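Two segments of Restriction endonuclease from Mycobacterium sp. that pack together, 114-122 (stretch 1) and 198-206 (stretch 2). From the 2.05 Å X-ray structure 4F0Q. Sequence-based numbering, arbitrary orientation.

Stretch 1 114-122: YFGDHKPST
Stretch 2 (198-206) GRSFPNLSL

A short antiparallel ladder often anchors a longer contact whose remainder is held by side chains, and this pair of segments is a worked example. The touching parts run 151° apart end to end and bury 666 Å² between them. Tyr114 (phi/psi -123/131, chi1 t) forms the hydrogen-bonded pair with Leu206, CA to CA 5.1 Å: Tyr114 N donates to Leu206 O and Leu206 N to Tyr114 O, each at 2.9 Å. Both side chains lie on the same face of the sheet, Leu206 with chi1 m and chi2 p. Phe115 (-100/146, chi1 m) follows as the non-hydrogen-bonded partner of Ser205, 4.7 Å between CA atoms; on their shared face the small serine leaves Phe115 CE2 3.6 Å from Ser205 OG. Asn203 ND2 meets the phenyl edge.

At Gly116 (-69/-167) the strand has ended, yet its N still donates to Leu204 O at 2.9 Å. Glycine suits the place, since a CB would fall 2.9 Å from Asn203 OD1. Asp117 (-110/18) turns its CB away, and the register slips so that His118 faces Asn203. The extended Asn203 (-170/170, chi1 t) accepts a weak bond from His118 N to its OD1 at 3.4 Å. His118 (-67/136, chi1 t) is buried, one ring face under Pro202 O, which lies 3.0 Å from His118 CD2.

Lys119 (-114/160) points away and opens a type I turn to Thr122, closed by Thr122 N to Lys119 O at 3.0 Å. Within it Pro120, whose phi of -58° suits the turn, lays CD over the Phe201 ring (chi1 p), 4.0 Å from its centroid. One water donates to both Pro120 O (3.2 Å from its oxygen) and Ser200 O (2.4 Å). Ser121 CA finally approaches Arg199 NH1 at 4.1 Å.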

ATOM      1  N   TYR A 114      16.724  10.645  17.157  1.00 18.41           N
ATOM      2  CA  TYR A 114      17.670  11.031  18.200  1.00 16.69           C
ATOM      3  C   TYR A 114      17.244  10.560  19.588  1.00 14.77           C
ATOM      4  O   TYR A 114      16.106  10.765  20.000  1.00 14.60           O
ATOM      5  CB  TYR A 114      17.880  12.547  18.196  1.00 15.41           C
ATOM      6  CG  TYR A 114      18.879  13.020  19.225  1.00 14.50           C
ATOM      7  CD1 TYR A 114      20.241  12.848  19.024  1.00 15.34           C
ATOM      8  CD2 TYR A 114      18.462  13.639  20.396  1.00 16.09           C
ATOM      9  CE1 TYR A 114      21.161  13.274  19.960  1.00 17.01           C
ATOM     10  CE2 TYR A 114      19.374  14.070  21.338  1.00 16.87           C
ATOM     11  CZ  TYR A 114      20.723  13.886  21.114  1.00 13.96           C
ATOM     12  OH  TYR A 114      21.639  14.312  22.047  1.00 19.77           O
ATOM     13  N   PHE A 115      18.172   9.937  20.306  1.00 13.46           N
ATOM     14  CA  PHE A 115      17.894   9.427  21.644  1.00 12.96           C
ATOM     15  C   PHE A 115      18.408  10.370  22.727  1.00 14.74           C
ATOM     16  O   PHE A 115      19.444  11.015  22.563  1.00 16.24           O
ATOM     17  CB  PHE A 115      18.495   8.032  21.821  1.00 13.45           C
ATOM     18  CG  PHE A 115      17.881   6.994  20.927  1.00 15.45           C
ATOM     19  CD1 PHE A 115      18.376   6.777  19.652  1.00 15.11           C
ATOM     20  CD2 PHE A 115      16.805   6.239  21.361  1.00 13.19           C
ATOM     21  CE1 PHE A 115      17.811   5.822  18.827  1.00 15.86           C
ATOM     22  CE2 PHE A 115      16.235   5.284  20.542  1.00 14.61           C
ATOM     23  CZ  PHE A 115      16.739   5.075  19.273  1.00 16.88           C
ATOM     24  N   GLY A 116      17.681  10.435  23.838  1.00 14.62           N
ATOM     25  CA  GLY A 116      17.993  11.359  24.914  1.00 17.17           C
ATOM     26  C   GLY A 116      19.262  11.054  25.691  1.00 19.76           C
ATOM     27  O   GLY A 116      20.083  10.239  25.271  1.00 18.80           O
ATOM     28  N   ASP A 117      19.419  11.713  26.836  1.00 19.57           N
ATOM     29  CA  ASP A 117      20.637  11.588  27.630  1.00 18.90           C
ATOM     30  C   ASP A 117      20.422  10.827  28.936  1.00 17.82           C
ATOM     31  O   ASP A 117      21.235  10.922  29.856  1.00 23.94           O
ATOM     32  CB  ASP A 117      21.230  12.968  27.925  1.00 18.41           C
ATOM     33  CG  ASP A 117      20.395  13.764  28.910  1.00 19.05           C
ATOM     34  OD1 ASP A 117      19.153  13.630  28.887  1.00 23.24           O
ATOM     35  OD2 ASP A 117      20.981  14.522  29.711  1.00 20.66           O
ATOM     36  N   HIS A 118      19.326  10.081  29.021  1.00 17.67           N
ATOM     37  CA  HIS A 118      19.066   9.254  30.193  1.00 19.14           C
ATOM     38  C   HIS A 118      20.107   8.142  30.262  1.00 19.68           C
ATOM     39  O   HIS A 118      20.429   7.518  29.251  1.00 20.46           O
ATOM     40  CB  HIS A 118      17.657   8.663  30.136  1.00 19.55           C
ATOM     41  CG  HIS A 118      17.176   8.111  31.442  1.00 15.98           C
ATOM     42  ND1 HIS A 118      16.254   8.764  32.231  1.00 19.17           N
ATOM     43  CD2 HIS A 118      17.490   6.969  32.098  1.00 16.13           C
ATOM     44  CE1 HIS A 118      16.017   8.047  33.314  1.00 19.41           C
ATOM     45  NE2 HIS A 118      16.755   6.952  33.258  1.00 16.64           N
ATOM     46  N   LYS A 119      20.636   7.903  31.456  1.00 22.68           N
ATOM     47  CA  LYS A 119      21.708   6.932  31.639  1.00 21.88           C
ATOM     48  C   LYS A 119      21.245   5.744  32.479  1.00 22.31           C
ATOM     49  O   LYS A 119      20.245   5.838  33.190  1.00 26.14           O
ATOM     50  CB  LYS A 119      22.921   7.608  32.287  1.00 24.19           C
ATOM     51  CG  LYS A 119      23.592   8.647  31.401  1.00 26.28           C
ATOM     52  CD  LYS A 119      24.894   9.136  32.014  1.00 35.81           C
ATOM     53  CE  LYS A 119      25.595  10.129  31.102  1.00 46.96           C
ATOM     54  NZ  LYS A 119      26.887  10.595  31.677  1.00 61.53           N
ATOM     55  N   PRO A 120      21.961   4.609  32.385  1.00 19.35           N
ATOM     56  CA  PRO A 120      21.645   3.436  33.207  1.00 22.54           C
ATOM     57  C   PRO A 120      21.692   3.727  34.708  1.00 27.63           C
ATOM     58  O   PRO A 120      20.978   3.083  35.477  1.00 29.41           O
ATOM     59  CB  PRO A 120      22.752   2.448  32.835  1.00 20.86           C
ATOM     60  CG  PRO A 120      23.129   2.820  31.452  1.00 21.06           C
ATOM     61  CD  PRO A 120      23.003   4.313  31.385  1.00 19.33           C
ATOM     62  N   SER A 121      22.518   4.687  35.112  1.00 27.22           N
ATOM     63  CA  SER A 121      22.678   5.015  36.525  1.00 26.41           C
ATOM     64  C   SER A 121      21.713   6.104  36.983  1.00 24.08           C
ATOM     65  O   SER A 121      21.685   6.461  38.160  1.00 30.88           O
ATOM     66  CB  SER A 121      24.119   5.444  36.811  1.00 31.01           C
ATOM     67  OG  SER A 121      24.468   6.587  36.050  1.00 31.51           O
ATOM     68  N   THR A 122      20.924   6.632  36.053  1.00 22.85           N
ATOM     69  CA  THR A 122      19.967   7.684  36.376  1.00 21.54           C
ATOM     70  C   THR A 122      18.800   7.141  37.195  1.00 23.76           C
ATOM     71  O   THR A 122      18.123   6.199  36.782  1.00 29.27           O
ATOM     72  CB  THR A 122      19.425   8.365  35.106  1.00 21.27           C
ATOM     73  OG1 THR A 122      20.507   8.969  34.389  1.00 24.72           O
ATOM     74  CG2 THR A 122      18.404   9.433  35.468  1.00 18.56           C
ATOM     75  N   GLY A 198      24.982  -4.619  30.657  1.00 18.43           N
ATOM     76  CA  GLY A 198      23.800  -5.452  30.781  1.00 17.62           C
ATOM     77  C   GLY A 198      22.627  -4.771  31.460  1.00 16.03           C
ATOM     78  O   GLY A 198      21.607  -5.405  31.729  1.00 17.56           O
ATOM     79  N   ARG A 199      22.765  -3.479  31.738  1.00 18.77           N
ATOM     80  CA  ARG A 199      21.711  -2.735  32.418  1.00 14.91           C
ATOM     81  C   ARG A 199      20.675  -2.187  31.441  1.00 14.58           C
ATOM     82  O   ARG A 199      21.001  -1.816  30.313  1.00 17.20           O
ATOM     83  CB  ARG A 199      22.302  -1.595  33.250  1.00 20.82           C
ATOM     84  CG  ARG A 199      23.258  -2.055  34.340  1.00 22.89           C
ATOM     85  CD  ARG A 199      23.635  -0.913  35.270  1.00 26.83           C
ATOM     86  NE  ARG A 199      22.484  -0.418  36.021  1.00 27.47           N
ATOM     87  CZ  ARG A 199      22.551   0.525  36.955  1.00 30.70           C
ATOM     88  NH1 ARG A 199      23.718   1.079  37.259  1.00 33.52           N
ATOM     89  NH2 ARG A 199      21.452   0.915  37.587  1.00 34.71           N
ATOM     90  N   SER A 200      19.422  -2.140  31.885  1.00 17.84           N
ATOM     91  CA  SER A 200      18.338  -1.599  31.075  1.00 17.70           C
ATOM     92  C   SER A 200      17.795  -0.325  31.710  1.00 16.99           C
ATOM     93  O   SER A 200      17.822  -0.176  32.930  1.00 17.60           O
ATOM     94  CB  SER A 200      17.224  -2.632  30.910  1.00 16.34           C
ATOM     95  OG  SER A 200      17.701  -3.788  30.246  1.00 20.08           O
ATOM     96  N   PHE A 201      17.304   0.592  30.883  1.00 20.05           N
ATOM     97  CA  PHE A 201      16.873   1.895  31.380  1.00 15.59           C
ATOM     98  C   PHE A 201      15.913   2.601  30.427  1.00 14.87           C
ATOM     99  O   PHE A 201      16.020   2.452  29.211  1.00 15.46           O
ATOM    100  CB  PHE A 201      18.093   2.787  31.644  1.00 19.72           C
ATOM    101  CG  PHE A 201      18.916   3.070  30.418  1.00 17.19           C
ATOM    102  CD1 PHE A 201      19.890   2.178  29.997  1.00 13.47           C
ATOM    103  CD2 PHE A 201      18.723   4.233  29.690  1.00 17.15           C
ATOM    104  CE1 PHE A 201      20.647   2.437  28.872  1.00 16.19           C
ATOM    105  CE2 PHE A 201      19.479   4.497  28.563  1.00 15.60           C
ATOM    106  CZ  PHE A 201      20.442   3.598  28.155  1.00 14.23           C
ATOM    107  N   PRO A 202      14.969   3.378  30.981  1.00 15.94           N
ATOM    108  CA  PRO A 202      14.059   4.180  30.158  1.00 14.88           C
ATOM    109  C   PRO A 202      14.802   5.328  29.487  1.00 15.49           C
ATOM    110  O   PRO A 202      15.899   5.679  29.915  1.00 19.96           O
ATOM    111  CB  PRO A 202      13.060   4.728  31.179  1.00 15.96           C
ATOM    112  CG  PRO A 202      13.813   4.754  32.459  1.00 15.09           C
ATOM    113  CD  PRO A 202      14.698   3.543  32.419  1.00 20.55           C
ATOM    114  N   ASN A 203      14.201   5.901  28.449  1.00 18.26           N
ATOM    115  CA  ASN A 203      14.813   6.983  27.692  1.00 15.42           C
ATOM    116  C   ASN A 203      13.794   7.597  26.739  1.00 15.02           C
ATOM    117  O   ASN A 203      12.701   7.057  26.550  1.00 13.34           O
ATOM    118  CB  ASN A 203      16.028   6.472  26.909  1.00 12.19           C
ATOM    119  CG  ASN A 203      16.943   7.592  26.447  1.00 12.77           C
ATOM    120  OD1 ASN A 203      16.947   8.683  27.017  1.00 11.48           O
ATOM    121  ND2 ASN A 203      17.722   7.326  25.407  1.00 17.81           N
ATOM    122  N   LEU A 204      14.156   8.727  26.141  1.00 17.18           N
ATOM    123  CA  LEU A 204      13.285   9.399  25.188  1.00 15.22           C
ATOM    124  C   LEU A 204      13.808   9.238  23.766  1.00 15.64           C
ATOM    125  O   LEU A 204      14.972   9.518  23.486  1.00 17.33           O
ATOM    126  CB  LEU A 204      13.155  10.882  25.537  1.00 15.94           C
ATOM    127  CG  LEU A 204      12.660  11.206  26.949  1.00 14.31           C
ATOM    128  CD1 LEU A 204      12.533  12.709  27.135  1.00 16.18           C
ATOM    129  CD2 LEU A 204      11.337  10.515  27.232  1.00 13.85           C
ATOM    130  N   SER A 205      12.938   8.774  22.875  1.00 15.88           N
ATOM    131  CA  SER A 205      13.272   8.635  21.464  1.00 14.36           C
ATOM    132  C   SER A 205      12.520   9.688  20.658  1.00 16.00           C
ATOM    133  O   SER A 205      11.302   9.819  20.777  1.00 17.90           O
ATOM    134  CB  SER A 205      12.920   7.232  20.965  1.00 19.40           C
ATOM    135  OG  SER A 205      13.290   7.064  19.608  1.00 23.83           O
ATOM    136  N   LEU A 206      13.250  10.437  19.840  1.00 15.29           N
ATOM    137  CA  LEU A 206      12.673  11.574  19.132  1.00 16.50           C
ATOM    138  C   LEU A 206      12.782  11.466  17.613  1.00 15.84           C
ATOM    139  O   LEU A 206      13.862  11.222  17.068  1.00 16.89           O
ATOM    140  CB  LEU A 206      13.316  12.887  19.602  1.00 18.26           C
ATOM    141  CG  LEU A 206      12.921  13.473  20.963  1.00 15.83           C
ATOM    142  CD1 LEU A 206      13.519  12.689  22.122  1.00 14.85           C
ATOM    143  CD2 LEU A 206      13.324  14.939  21.046  1.00 14.55           C
TER
HETATM  144  O   HOH W   1      19.969   0.696  33.587  1.00 29.37           O